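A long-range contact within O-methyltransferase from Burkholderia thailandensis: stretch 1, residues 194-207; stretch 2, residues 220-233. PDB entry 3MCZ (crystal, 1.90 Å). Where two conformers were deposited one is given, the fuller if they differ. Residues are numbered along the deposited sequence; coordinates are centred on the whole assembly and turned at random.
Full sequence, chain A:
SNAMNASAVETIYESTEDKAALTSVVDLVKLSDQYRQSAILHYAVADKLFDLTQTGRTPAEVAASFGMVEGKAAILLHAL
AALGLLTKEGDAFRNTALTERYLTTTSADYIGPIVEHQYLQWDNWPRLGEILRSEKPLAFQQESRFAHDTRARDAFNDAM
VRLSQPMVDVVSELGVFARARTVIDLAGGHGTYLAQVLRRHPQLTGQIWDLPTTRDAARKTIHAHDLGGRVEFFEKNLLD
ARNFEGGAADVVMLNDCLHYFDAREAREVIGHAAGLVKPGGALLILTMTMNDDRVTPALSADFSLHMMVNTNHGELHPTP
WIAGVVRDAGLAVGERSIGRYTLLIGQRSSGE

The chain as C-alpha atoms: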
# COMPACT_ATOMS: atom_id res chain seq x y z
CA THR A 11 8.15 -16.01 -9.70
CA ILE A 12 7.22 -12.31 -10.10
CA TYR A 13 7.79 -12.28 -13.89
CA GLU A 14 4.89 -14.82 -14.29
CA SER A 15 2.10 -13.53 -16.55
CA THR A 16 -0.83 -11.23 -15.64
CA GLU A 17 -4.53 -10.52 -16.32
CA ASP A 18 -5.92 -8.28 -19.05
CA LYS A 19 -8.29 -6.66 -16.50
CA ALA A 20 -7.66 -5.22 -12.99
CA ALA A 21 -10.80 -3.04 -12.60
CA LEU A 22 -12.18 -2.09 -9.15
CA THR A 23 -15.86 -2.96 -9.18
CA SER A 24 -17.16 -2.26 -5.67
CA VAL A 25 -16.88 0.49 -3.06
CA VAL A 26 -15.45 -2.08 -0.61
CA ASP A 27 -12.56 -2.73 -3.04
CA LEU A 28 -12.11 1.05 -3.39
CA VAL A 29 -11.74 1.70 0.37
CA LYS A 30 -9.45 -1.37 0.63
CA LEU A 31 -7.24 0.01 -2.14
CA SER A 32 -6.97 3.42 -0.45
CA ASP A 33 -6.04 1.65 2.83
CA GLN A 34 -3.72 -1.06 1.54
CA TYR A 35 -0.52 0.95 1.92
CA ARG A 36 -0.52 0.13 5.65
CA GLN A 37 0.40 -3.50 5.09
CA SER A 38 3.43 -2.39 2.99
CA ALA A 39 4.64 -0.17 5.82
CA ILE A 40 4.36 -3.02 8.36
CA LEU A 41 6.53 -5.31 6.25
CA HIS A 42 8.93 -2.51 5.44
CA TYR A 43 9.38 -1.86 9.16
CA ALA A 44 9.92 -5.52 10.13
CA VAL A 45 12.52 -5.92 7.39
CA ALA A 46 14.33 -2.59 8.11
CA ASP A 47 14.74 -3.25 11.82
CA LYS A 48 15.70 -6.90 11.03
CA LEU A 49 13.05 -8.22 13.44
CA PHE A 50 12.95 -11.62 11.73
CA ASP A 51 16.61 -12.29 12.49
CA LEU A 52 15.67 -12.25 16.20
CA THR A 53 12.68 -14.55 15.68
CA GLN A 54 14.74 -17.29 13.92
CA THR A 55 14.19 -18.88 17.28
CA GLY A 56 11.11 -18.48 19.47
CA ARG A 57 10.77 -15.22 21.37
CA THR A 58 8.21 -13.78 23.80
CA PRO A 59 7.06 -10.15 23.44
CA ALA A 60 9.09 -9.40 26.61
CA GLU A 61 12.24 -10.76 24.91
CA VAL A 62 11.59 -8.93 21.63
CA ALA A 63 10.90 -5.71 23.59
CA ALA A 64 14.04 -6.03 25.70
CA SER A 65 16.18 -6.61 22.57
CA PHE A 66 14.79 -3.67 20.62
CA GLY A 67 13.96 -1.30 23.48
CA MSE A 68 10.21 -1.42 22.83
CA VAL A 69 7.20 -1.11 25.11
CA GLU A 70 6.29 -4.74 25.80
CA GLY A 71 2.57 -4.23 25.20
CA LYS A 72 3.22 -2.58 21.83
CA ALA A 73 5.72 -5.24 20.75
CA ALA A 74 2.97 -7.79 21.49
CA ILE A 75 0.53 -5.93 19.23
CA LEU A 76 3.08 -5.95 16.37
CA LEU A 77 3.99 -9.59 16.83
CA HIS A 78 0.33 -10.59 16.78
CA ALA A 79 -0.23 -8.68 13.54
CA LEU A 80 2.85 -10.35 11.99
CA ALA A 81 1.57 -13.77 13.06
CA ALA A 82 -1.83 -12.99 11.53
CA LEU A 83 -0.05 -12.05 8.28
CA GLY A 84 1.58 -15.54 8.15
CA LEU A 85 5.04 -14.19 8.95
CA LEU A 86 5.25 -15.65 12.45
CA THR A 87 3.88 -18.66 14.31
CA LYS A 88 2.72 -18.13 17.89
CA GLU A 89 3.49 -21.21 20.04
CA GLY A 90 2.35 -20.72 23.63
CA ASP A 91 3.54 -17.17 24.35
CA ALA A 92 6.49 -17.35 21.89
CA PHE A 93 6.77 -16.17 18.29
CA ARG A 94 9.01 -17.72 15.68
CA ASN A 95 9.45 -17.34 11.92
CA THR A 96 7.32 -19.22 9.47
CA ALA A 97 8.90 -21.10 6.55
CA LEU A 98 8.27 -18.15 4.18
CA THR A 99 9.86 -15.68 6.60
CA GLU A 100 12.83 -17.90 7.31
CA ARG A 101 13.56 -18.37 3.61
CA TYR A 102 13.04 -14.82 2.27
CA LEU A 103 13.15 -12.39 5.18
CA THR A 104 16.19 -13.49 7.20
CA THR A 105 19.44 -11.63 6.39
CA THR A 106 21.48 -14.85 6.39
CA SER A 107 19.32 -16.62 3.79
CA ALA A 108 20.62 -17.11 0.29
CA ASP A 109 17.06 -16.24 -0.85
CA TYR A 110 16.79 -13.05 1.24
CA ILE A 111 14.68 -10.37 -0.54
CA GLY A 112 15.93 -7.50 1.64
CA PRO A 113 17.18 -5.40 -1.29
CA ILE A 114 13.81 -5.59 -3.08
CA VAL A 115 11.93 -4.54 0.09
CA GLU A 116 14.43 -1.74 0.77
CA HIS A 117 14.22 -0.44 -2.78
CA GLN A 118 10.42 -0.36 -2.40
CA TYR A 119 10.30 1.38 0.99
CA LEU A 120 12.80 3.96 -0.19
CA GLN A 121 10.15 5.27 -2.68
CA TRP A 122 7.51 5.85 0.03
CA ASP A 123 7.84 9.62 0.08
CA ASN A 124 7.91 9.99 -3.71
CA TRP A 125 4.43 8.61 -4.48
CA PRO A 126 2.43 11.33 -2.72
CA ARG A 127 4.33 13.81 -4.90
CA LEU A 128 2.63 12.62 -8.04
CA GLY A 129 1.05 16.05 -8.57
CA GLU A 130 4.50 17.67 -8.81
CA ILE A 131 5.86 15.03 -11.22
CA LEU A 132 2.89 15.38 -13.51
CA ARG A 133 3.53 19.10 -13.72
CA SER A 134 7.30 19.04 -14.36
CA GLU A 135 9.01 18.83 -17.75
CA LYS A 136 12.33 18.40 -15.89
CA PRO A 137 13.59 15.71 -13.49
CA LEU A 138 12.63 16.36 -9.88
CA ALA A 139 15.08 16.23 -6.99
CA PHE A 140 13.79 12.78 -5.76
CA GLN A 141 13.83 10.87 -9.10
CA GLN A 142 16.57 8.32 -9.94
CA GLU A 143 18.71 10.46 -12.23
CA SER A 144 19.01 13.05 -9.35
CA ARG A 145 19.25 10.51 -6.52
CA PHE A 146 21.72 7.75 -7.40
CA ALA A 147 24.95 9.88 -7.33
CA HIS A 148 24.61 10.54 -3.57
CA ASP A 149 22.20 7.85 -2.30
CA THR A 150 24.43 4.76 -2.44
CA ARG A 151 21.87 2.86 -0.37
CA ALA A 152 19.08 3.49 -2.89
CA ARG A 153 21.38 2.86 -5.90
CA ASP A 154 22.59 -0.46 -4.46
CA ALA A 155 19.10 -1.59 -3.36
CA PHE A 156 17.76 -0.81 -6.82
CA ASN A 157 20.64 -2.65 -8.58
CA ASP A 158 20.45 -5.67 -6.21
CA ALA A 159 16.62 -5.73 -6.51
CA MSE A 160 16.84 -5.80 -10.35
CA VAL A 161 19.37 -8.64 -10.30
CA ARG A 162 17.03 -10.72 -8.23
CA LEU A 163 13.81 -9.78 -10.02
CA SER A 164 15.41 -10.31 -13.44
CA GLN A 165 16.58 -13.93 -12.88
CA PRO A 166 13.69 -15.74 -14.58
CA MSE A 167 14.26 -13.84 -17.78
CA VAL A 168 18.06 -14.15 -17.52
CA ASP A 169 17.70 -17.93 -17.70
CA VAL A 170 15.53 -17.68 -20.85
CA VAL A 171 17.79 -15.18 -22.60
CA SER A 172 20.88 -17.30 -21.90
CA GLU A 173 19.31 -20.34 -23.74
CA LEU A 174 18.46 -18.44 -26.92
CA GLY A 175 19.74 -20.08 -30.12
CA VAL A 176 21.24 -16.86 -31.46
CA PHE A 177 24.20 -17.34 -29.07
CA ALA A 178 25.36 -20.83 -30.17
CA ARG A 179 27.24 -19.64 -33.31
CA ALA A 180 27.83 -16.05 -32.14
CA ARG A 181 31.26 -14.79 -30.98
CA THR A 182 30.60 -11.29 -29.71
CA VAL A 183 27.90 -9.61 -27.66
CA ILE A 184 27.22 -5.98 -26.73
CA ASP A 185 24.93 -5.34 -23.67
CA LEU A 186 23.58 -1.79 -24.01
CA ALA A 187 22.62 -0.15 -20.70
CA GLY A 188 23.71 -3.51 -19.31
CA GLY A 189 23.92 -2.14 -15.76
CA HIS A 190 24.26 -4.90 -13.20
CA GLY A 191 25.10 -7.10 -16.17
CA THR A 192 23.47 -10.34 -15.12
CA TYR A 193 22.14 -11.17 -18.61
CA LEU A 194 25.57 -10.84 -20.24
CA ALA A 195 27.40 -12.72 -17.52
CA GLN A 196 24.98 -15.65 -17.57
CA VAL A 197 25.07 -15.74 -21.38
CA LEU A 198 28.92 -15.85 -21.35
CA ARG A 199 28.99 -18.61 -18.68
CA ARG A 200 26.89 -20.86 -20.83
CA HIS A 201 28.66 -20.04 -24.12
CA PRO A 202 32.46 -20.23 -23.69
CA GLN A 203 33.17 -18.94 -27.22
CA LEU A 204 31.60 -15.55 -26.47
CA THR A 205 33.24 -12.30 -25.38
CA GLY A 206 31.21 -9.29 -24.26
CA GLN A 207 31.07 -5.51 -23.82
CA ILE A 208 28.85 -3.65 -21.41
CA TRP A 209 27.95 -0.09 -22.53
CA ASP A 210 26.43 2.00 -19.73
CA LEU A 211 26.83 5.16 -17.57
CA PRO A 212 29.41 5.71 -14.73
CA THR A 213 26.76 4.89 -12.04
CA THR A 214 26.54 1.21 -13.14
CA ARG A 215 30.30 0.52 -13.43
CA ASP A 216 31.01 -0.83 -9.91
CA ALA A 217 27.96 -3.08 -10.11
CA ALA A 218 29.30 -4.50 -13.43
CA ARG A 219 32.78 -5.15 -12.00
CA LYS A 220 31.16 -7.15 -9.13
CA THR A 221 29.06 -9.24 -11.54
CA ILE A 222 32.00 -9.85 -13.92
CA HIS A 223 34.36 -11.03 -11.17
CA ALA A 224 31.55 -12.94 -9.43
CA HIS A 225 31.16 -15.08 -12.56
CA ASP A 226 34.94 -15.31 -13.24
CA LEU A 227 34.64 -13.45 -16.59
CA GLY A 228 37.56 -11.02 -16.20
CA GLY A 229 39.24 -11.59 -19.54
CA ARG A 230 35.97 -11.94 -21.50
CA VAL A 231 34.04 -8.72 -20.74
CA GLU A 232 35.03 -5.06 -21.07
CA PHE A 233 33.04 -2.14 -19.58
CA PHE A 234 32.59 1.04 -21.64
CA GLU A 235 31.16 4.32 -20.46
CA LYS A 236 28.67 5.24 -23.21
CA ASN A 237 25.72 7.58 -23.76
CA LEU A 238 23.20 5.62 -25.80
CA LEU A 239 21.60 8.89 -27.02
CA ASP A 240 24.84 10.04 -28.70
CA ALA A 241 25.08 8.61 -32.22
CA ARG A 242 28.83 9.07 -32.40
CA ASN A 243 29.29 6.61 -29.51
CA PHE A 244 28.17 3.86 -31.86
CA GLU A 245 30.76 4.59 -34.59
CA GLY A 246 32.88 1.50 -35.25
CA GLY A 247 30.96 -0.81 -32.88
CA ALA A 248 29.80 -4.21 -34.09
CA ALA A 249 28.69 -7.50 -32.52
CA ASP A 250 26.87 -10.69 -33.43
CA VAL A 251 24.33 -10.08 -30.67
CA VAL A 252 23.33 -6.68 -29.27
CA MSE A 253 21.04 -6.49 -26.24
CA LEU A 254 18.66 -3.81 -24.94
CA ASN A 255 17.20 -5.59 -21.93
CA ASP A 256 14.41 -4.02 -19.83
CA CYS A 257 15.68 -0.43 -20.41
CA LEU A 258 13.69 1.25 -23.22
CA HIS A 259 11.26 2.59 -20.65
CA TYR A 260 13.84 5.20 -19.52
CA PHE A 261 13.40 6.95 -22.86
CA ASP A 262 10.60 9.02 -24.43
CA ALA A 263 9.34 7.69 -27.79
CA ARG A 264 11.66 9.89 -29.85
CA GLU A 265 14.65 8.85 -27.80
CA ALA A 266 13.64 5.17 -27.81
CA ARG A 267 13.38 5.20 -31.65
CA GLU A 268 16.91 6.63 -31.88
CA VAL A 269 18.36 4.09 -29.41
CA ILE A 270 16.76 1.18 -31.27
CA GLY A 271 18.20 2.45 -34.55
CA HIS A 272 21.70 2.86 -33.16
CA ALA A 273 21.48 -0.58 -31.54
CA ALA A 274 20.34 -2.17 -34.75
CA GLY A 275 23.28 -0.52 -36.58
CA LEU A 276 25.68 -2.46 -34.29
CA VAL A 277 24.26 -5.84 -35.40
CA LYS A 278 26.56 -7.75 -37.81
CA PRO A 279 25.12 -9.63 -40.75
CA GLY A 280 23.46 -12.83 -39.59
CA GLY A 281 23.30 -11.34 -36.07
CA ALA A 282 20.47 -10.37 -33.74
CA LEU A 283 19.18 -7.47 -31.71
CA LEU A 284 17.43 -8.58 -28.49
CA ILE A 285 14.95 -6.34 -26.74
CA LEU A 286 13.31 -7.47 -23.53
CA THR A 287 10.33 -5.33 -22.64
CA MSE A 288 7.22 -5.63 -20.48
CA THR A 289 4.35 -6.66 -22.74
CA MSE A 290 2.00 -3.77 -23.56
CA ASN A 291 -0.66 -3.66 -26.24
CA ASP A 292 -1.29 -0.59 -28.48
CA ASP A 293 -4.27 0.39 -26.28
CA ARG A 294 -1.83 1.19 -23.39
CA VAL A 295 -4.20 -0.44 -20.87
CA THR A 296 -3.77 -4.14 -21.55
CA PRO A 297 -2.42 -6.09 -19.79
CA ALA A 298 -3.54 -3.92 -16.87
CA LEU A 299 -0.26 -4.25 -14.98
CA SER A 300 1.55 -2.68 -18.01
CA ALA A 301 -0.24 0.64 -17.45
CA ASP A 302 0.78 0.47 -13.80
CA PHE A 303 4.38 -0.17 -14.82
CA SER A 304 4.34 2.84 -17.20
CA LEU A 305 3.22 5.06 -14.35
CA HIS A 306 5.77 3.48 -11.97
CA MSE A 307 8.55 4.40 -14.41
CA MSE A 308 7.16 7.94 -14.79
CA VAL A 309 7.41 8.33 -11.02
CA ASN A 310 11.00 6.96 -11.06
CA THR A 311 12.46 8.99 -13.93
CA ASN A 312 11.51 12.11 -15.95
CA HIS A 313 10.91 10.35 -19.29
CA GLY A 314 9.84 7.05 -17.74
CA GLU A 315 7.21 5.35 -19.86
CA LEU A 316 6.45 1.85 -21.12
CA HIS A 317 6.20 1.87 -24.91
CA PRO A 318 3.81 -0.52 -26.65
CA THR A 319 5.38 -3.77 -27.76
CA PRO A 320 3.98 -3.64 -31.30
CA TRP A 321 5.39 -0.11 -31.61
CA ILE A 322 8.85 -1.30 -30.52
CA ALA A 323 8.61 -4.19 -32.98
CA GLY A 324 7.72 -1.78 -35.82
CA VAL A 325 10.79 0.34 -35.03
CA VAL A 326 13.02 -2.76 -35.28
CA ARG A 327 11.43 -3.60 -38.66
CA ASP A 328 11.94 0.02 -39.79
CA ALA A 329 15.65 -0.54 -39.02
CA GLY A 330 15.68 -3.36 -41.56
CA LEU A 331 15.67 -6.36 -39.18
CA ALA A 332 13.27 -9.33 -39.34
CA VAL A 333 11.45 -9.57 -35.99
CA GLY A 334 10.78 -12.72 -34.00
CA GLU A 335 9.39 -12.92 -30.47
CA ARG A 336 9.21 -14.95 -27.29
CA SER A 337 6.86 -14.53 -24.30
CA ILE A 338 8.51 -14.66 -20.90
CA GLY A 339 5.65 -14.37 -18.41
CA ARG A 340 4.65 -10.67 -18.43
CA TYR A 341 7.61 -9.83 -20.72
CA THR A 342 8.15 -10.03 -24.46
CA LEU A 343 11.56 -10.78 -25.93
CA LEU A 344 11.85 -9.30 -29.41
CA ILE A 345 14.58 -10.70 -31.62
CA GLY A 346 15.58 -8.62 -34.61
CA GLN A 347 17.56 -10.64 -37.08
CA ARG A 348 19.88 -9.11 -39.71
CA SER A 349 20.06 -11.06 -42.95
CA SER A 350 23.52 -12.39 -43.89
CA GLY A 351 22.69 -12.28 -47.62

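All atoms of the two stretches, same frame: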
# COMPACT_ATOMS: atom_id res chain seq x y z
N LEU A 194 24.34 -10.57 -19.50
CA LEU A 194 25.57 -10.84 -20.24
C LEU A 194 26.42 -11.90 -19.58
O LEU A 194 26.91 -12.81 -20.25
CB LEU A 194 26.37 -9.57 -20.42
CG LEU A 194 27.64 -9.77 -21.24
CD1 LEU A 194 27.28 -10.19 -22.67
CD2 LEU A 194 28.46 -8.52 -21.25
N ALA A 195 26.59 -11.79 -18.26
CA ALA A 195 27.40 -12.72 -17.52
C ALA A 195 26.87 -14.14 -17.64
O ALA A 195 27.64 -15.08 -17.85
CB ALA A 195 27.49 -12.29 -16.03
N GLN A 196 25.55 -14.32 -17.52
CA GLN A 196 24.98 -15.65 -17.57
C GLN A 196 25.07 -16.22 -18.98
O GLN A 196 25.26 -17.42 -19.15
CB GLN A 196 23.53 -15.64 -17.08
CG GLN A 196 23.41 -15.65 -15.57
CD GLN A 196 23.19 -17.04 -15.02
OE1 GLN A 196 22.08 -17.39 -14.62
NE2 GLN A 196 24.24 -17.84 -15.01
N VAL A 197 24.93 -15.36 -19.97
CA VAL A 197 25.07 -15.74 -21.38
C VAL A 197 26.52 -16.21 -21.61
O VAL A 197 26.73 -17.27 -22.16
CB VAL A 197 24.74 -14.55 -22.33
CG1 VAL A 197 25.15 -14.88 -23.78
CG2 VAL A 197 23.19 -14.21 -22.29
N LEU A 198 27.52 -15.45 -21.16
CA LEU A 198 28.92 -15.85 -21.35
C LEU A 198 29.27 -17.16 -20.63
O LEU A 198 30.02 -17.97 -21.15
CB LEU A 198 29.89 -14.72 -20.97
CG LEU A 198 30.30 -13.74 -22.10
CD1 LEU A 198 29.11 -13.37 -22.99
CD2 LEU A 198 31.01 -12.49 -21.55
N ARG A 199 28.69 -17.40 -19.46
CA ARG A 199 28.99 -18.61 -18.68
C ARG A 199 28.63 -19.85 -19.44
O ARG A 199 29.37 -20.83 -19.46
CB ARG A 199 28.20 -18.63 -17.37
CG ARG A 199 28.79 -17.74 -16.27
CD ARG A 199 29.07 -18.52 -14.99
NE ARG A 199 28.04 -18.31 -13.97
CZ ARG A 199 26.95 -19.06 -13.80
NH1 ARG A 199 26.09 -18.74 -12.83
NH2 ARG A 199 26.71 -20.14 -14.57
N ARG A 200 27.49 -19.76 -20.12
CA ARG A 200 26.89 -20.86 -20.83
C ARG A 200 27.53 -21.09 -22.22
O ARG A 200 27.42 -22.17 -22.79
CB ARG A 200 25.40 -20.54 -20.95
CG ARG A 200 24.72 -21.27 -22.02
CD ARG A 200 23.36 -21.71 -21.63
NE ARG A 200 22.99 -22.94 -22.31
CZ ARG A 200 21.76 -23.44 -22.30
NH1 ARG A 200 21.49 -24.57 -22.96
NH2 ARG A 200 20.79 -22.81 -21.62
N HIS A 201 28.15 -20.05 -22.75
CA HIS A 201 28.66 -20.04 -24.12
C HIS A 201 30.12 -19.61 -24.13
O HIS A 201 30.43 -18.43 -24.30
CB HIS A 201 27.81 -19.08 -24.99
CG HIS A 201 26.37 -19.51 -25.14
ND1 HIS A 201 25.97 -20.52 -25.98
CD2 HIS A 201 25.25 -19.06 -24.53
CE1 HIS A 201 24.65 -20.65 -25.91
NE2 HIS A 201 24.20 -19.79 -25.02
N PRO A 202 31.05 -20.58 -23.93
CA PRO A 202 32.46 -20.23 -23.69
C PRO A 202 33.16 -19.52 -24.85
O PRO A 202 34.21 -18.92 -24.65
CB PRO A 202 33.12 -21.60 -23.43
CG PRO A 202 32.03 -22.49 -23.12
CD PRO A 202 30.81 -22.02 -23.79
N GLN A 203 32.60 -19.62 -26.06
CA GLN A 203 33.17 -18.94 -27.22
C GLN A 203 32.90 -17.44 -27.26
O GLN A 203 33.44 -16.74 -28.13
CB GLN A 203 32.64 -19.58 -28.52
CG GLN A 203 31.28 -19.09 -29.00
CD GLN A 203 30.07 -19.60 -28.24
OE1 GLN A 203 30.15 -20.40 -27.28
NE2 GLN A 203 28.91 -19.15 -28.70
N LEU A 204 32.03 -16.94 -26.39
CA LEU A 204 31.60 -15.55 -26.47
C LEU A 204 32.52 -14.61 -25.63
O LEU A 204 32.99 -14.97 -24.56
CB LEU A 204 30.15 -15.39 -25.95
CG LEU A 204 28.99 -16.03 -26.71
CD1 LEU A 204 27.65 -15.78 -26.02
CD2 LEU A 204 28.94 -15.51 -28.13
N THR A 205 32.74 -13.42 -26.16
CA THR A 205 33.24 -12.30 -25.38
C THR A 205 32.21 -11.16 -25.44
O THR A 205 31.33 -11.14 -26.31
CB THR A 205 34.62 -11.82 -25.89
OG1 THR A 205 34.52 -11.47 -27.26
CG2 THR A 205 35.73 -12.90 -25.69
N GLY A 206 32.29 -10.23 -24.48
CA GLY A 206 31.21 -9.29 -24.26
C GLY A 206 31.69 -7.90 -23.94
O GLY A 206 32.81 -7.71 -23.43
N GLN A 207 30.87 -6.91 -24.28
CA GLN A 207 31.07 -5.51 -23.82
C GLN A 207 29.79 -5.04 -23.15
O GLN A 207 28.67 -5.38 -23.61
CB GLN A 207 31.39 -4.59 -24.99
CG GLN A 207 32.62 -5.02 -25.78
CD GLN A 207 32.98 -4.05 -26.88
OE1 GLN A 207 32.21 -3.17 -27.21
NE2 GLN A 207 34.17 -4.20 -27.44
N LYS A 220 31.63 -6.08 -10.04
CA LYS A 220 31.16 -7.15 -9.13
C LYS A 220 30.64 -8.37 -9.91
O LYS A 220 31.15 -9.48 -9.75
CB LYS A 220 30.05 -6.65 -8.18
CG LYS A 220 29.72 -7.67 -7.03
CD LYS A 220 28.94 -7.05 -5.85
CE LYS A 220 27.42 -7.20 -6.04
NZ LYS A 220 26.63 -6.29 -5.14
N THR A 221 29.63 -8.15 -10.73
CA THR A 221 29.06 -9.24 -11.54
C THR A 221 30.13 -9.98 -12.34
O THR A 221 30.21 -11.20 -12.28
CB THR A 221 27.99 -8.70 -12.48
OG1 THR A 221 26.93 -8.14 -11.69
CG2 THR A 221 27.43 -9.80 -13.39
N ILE A 222 30.94 -9.24 -13.09
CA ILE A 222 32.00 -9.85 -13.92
C ILE A 222 32.93 -10.74 -13.12
O ILE A 222 33.19 -11.87 -13.53
CB ILE A 222 32.85 -8.78 -14.65
CG1 ILE A 222 32.03 -8.04 -15.71
CG2 ILE A 222 34.07 -9.39 -15.32
CD1 ILE A 222 32.69 -6.72 -16.14
N HIS A 223 33.47 -10.24 -12.00
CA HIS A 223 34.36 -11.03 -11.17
C HIS A 223 33.62 -12.18 -10.49
O HIS A 223 34.17 -13.26 -10.31
CB HIS A 223 35.05 -10.16 -10.11
CG HIS A 223 35.83 -10.94 -9.09
ND1 HIS A 223 35.36 -11.18 -7.81
CD2 HIS A 223 37.05 -11.53 -9.15
CE1 HIS A 223 36.25 -11.88 -7.14
NE2 HIS A 223 37.28 -12.11 -7.93
N ALA A 224 32.37 -11.93 -10.10
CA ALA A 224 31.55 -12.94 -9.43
C ALA A 224 31.35 -14.17 -10.29
O ALA A 224 31.28 -15.29 -9.77
CB ALA A 224 30.20 -12.35 -9.05
N HIS A 225 31.28 -13.97 -11.62
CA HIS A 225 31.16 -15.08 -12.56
C HIS A 225 32.49 -15.50 -13.20
O HIS A 225 32.49 -16.29 -14.15
CB HIS A 225 30.20 -14.69 -13.67
CG HIS A 225 28.80 -14.43 -13.22
ND1 HIS A 225 28.46 -13.33 -12.47
CD2 HIS A 225 27.64 -15.08 -13.47
CE1 HIS A 225 27.16 -13.33 -12.25
NE2 HIS A 225 26.64 -14.38 -12.85
N ASP A 226 33.61 -14.98 -12.70
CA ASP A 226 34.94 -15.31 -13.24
C ASP A 226 35.08 -14.98 -14.73
O ASP A 226 35.63 -15.79 -15.47
CB ASP A 226 35.26 -16.80 -13.06
CG ASP A 226 35.47 -17.20 -11.62
OD1 ASP A 226 36.20 -16.50 -10.87
OD2 ASP A 226 34.91 -18.26 -11.23
N LEU A 227 34.63 -13.80 -15.15
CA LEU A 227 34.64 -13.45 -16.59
C LEU A 227 35.62 -12.32 -16.93
O LEU A 227 35.48 -11.65 -17.97
CB LEU A 227 33.23 -13.04 -17.01
CG LEU A 227 32.16 -14.13 -16.93
CD1 LEU A 227 30.80 -13.44 -17.18
CD2 LEU A 227 32.43 -15.26 -17.95
N GLY A 228 36.62 -12.13 -16.08
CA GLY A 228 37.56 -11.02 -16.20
C GLY A 228 38.10 -10.76 -17.59
O GLY A 228 38.00 -9.64 -18.10
N GLY A 229 38.67 -11.78 -18.21
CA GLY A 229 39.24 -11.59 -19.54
C GLY A 229 38.25 -11.67 -20.69
O GLY A 229 38.66 -11.68 -21.84
N ARG A 230 36.95 -11.73 -20.42
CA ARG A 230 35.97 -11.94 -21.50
C ARG A 230 34.99 -10.79 -21.70
O ARG A 230 34.26 -10.78 -22.71
CB ARG A 230 35.23 -13.24 -21.25
CG ARG A 230 36.17 -14.45 -21.32
CD ARG A 230 35.44 -15.74 -21.00
NE ARG A 230 34.35 -15.94 -21.94
CZ ARG A 230 33.33 -16.78 -21.76
NH1 ARG A 230 33.20 -17.48 -20.63
NH2 ARG A 230 32.40 -16.87 -22.70
N VAL A 231 34.97 -9.86 -20.74
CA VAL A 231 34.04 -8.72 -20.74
C VAL A 231 34.84 -7.44 -20.54
O VAL A 231 35.78 -7.40 -19.73
CB VAL A 231 32.94 -8.85 -19.65
CG1 VAL A 231 31.91 -7.73 -19.76
CG2 VAL A 231 32.21 -10.15 -19.78
N GLU A 232 34.50 -6.41 -21.30
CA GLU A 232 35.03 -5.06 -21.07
C GLU A 232 33.85 -4.11 -20.79
O GLU A 232 32.81 -4.21 -21.45
CB GLU A 232 35.74 -4.50 -22.29
CG GLU A 232 37.09 -5.00 -22.62
CD GLU A 232 37.84 -4.00 -23.53
OE1 GLU A 232 38.29 -2.93 -23.05
OE2 GLU A 232 37.99 -4.30 -24.74
N PHE A 233 34.04 -3.17 -19.86
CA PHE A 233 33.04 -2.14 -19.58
C PHE A 233 33.40 -0.86 -20.30
O PHE A 233 34.54 -0.46 -20.29
CB PHE A 233 32.96 -1.82 -18.09
CG PHE A 233 31.87 -0.84 -17.75
CD1 PHE A 233 32.11 0.53 -17.75
CD2 PHE A 233 30.60 -1.28 -17.44
CE1 PHE A 233 31.11 1.44 -17.44
CE2 PHE A 233 29.59 -0.38 -17.14
CZ PHE A 233 29.85 0.99 -17.13
O HOH W 1 32.12 -20.05 -19.64
O HOH W 2 36.20 -5.77 -25.51

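The largest covered area in this contact belongs to R230, whose side chain, m at chi1, t at chi2 and p at chi3, ends in the hollow where helix 194-200 gives way to the H201-L204 turn. The pocket is lined with carbonyl oxygens: R230 NH2 donates to L204 O (2.7 Å, 157°) and L198 O (3.0 Å), and weakly to H201 O (3.0 Å), while R230 NE also reaches L204 O (3.1 Å). L204 O and H201 O lie near the guanidinium plane, whereas L198 CB and P202 O cover opposite faces. The 3.4 Å approach of P202 O to R230 NH2 has too poor an angle for a hydrogen bond.

A195 is a small bump on the helix, set into the hollow formed by T221, H225 and L227. Its CB sits 3.7 Å from the H225 ring centroid, only 5° off the normal, and packs 3.6 Å from T221 CG2 and 3.7 Å from L227 CD1. H225 ND1 donates to T221 O (2.8 Å), which helps fix the ring; R199 NE meets its edge at CD2 (3.3 Å).

Farther along, L198 CD2 presses tightly on V231 CG2 (3.2 Å). L194 CD2 lies 3.8 Å from V231 CG1 and fills space beside G206, where an ideal CB would come within 2.9 Å of that CD2. The strands run parallel (9°), joined by G206 N to R230 O (2.7 Å) and E232 N to G206 O (3.0 Å).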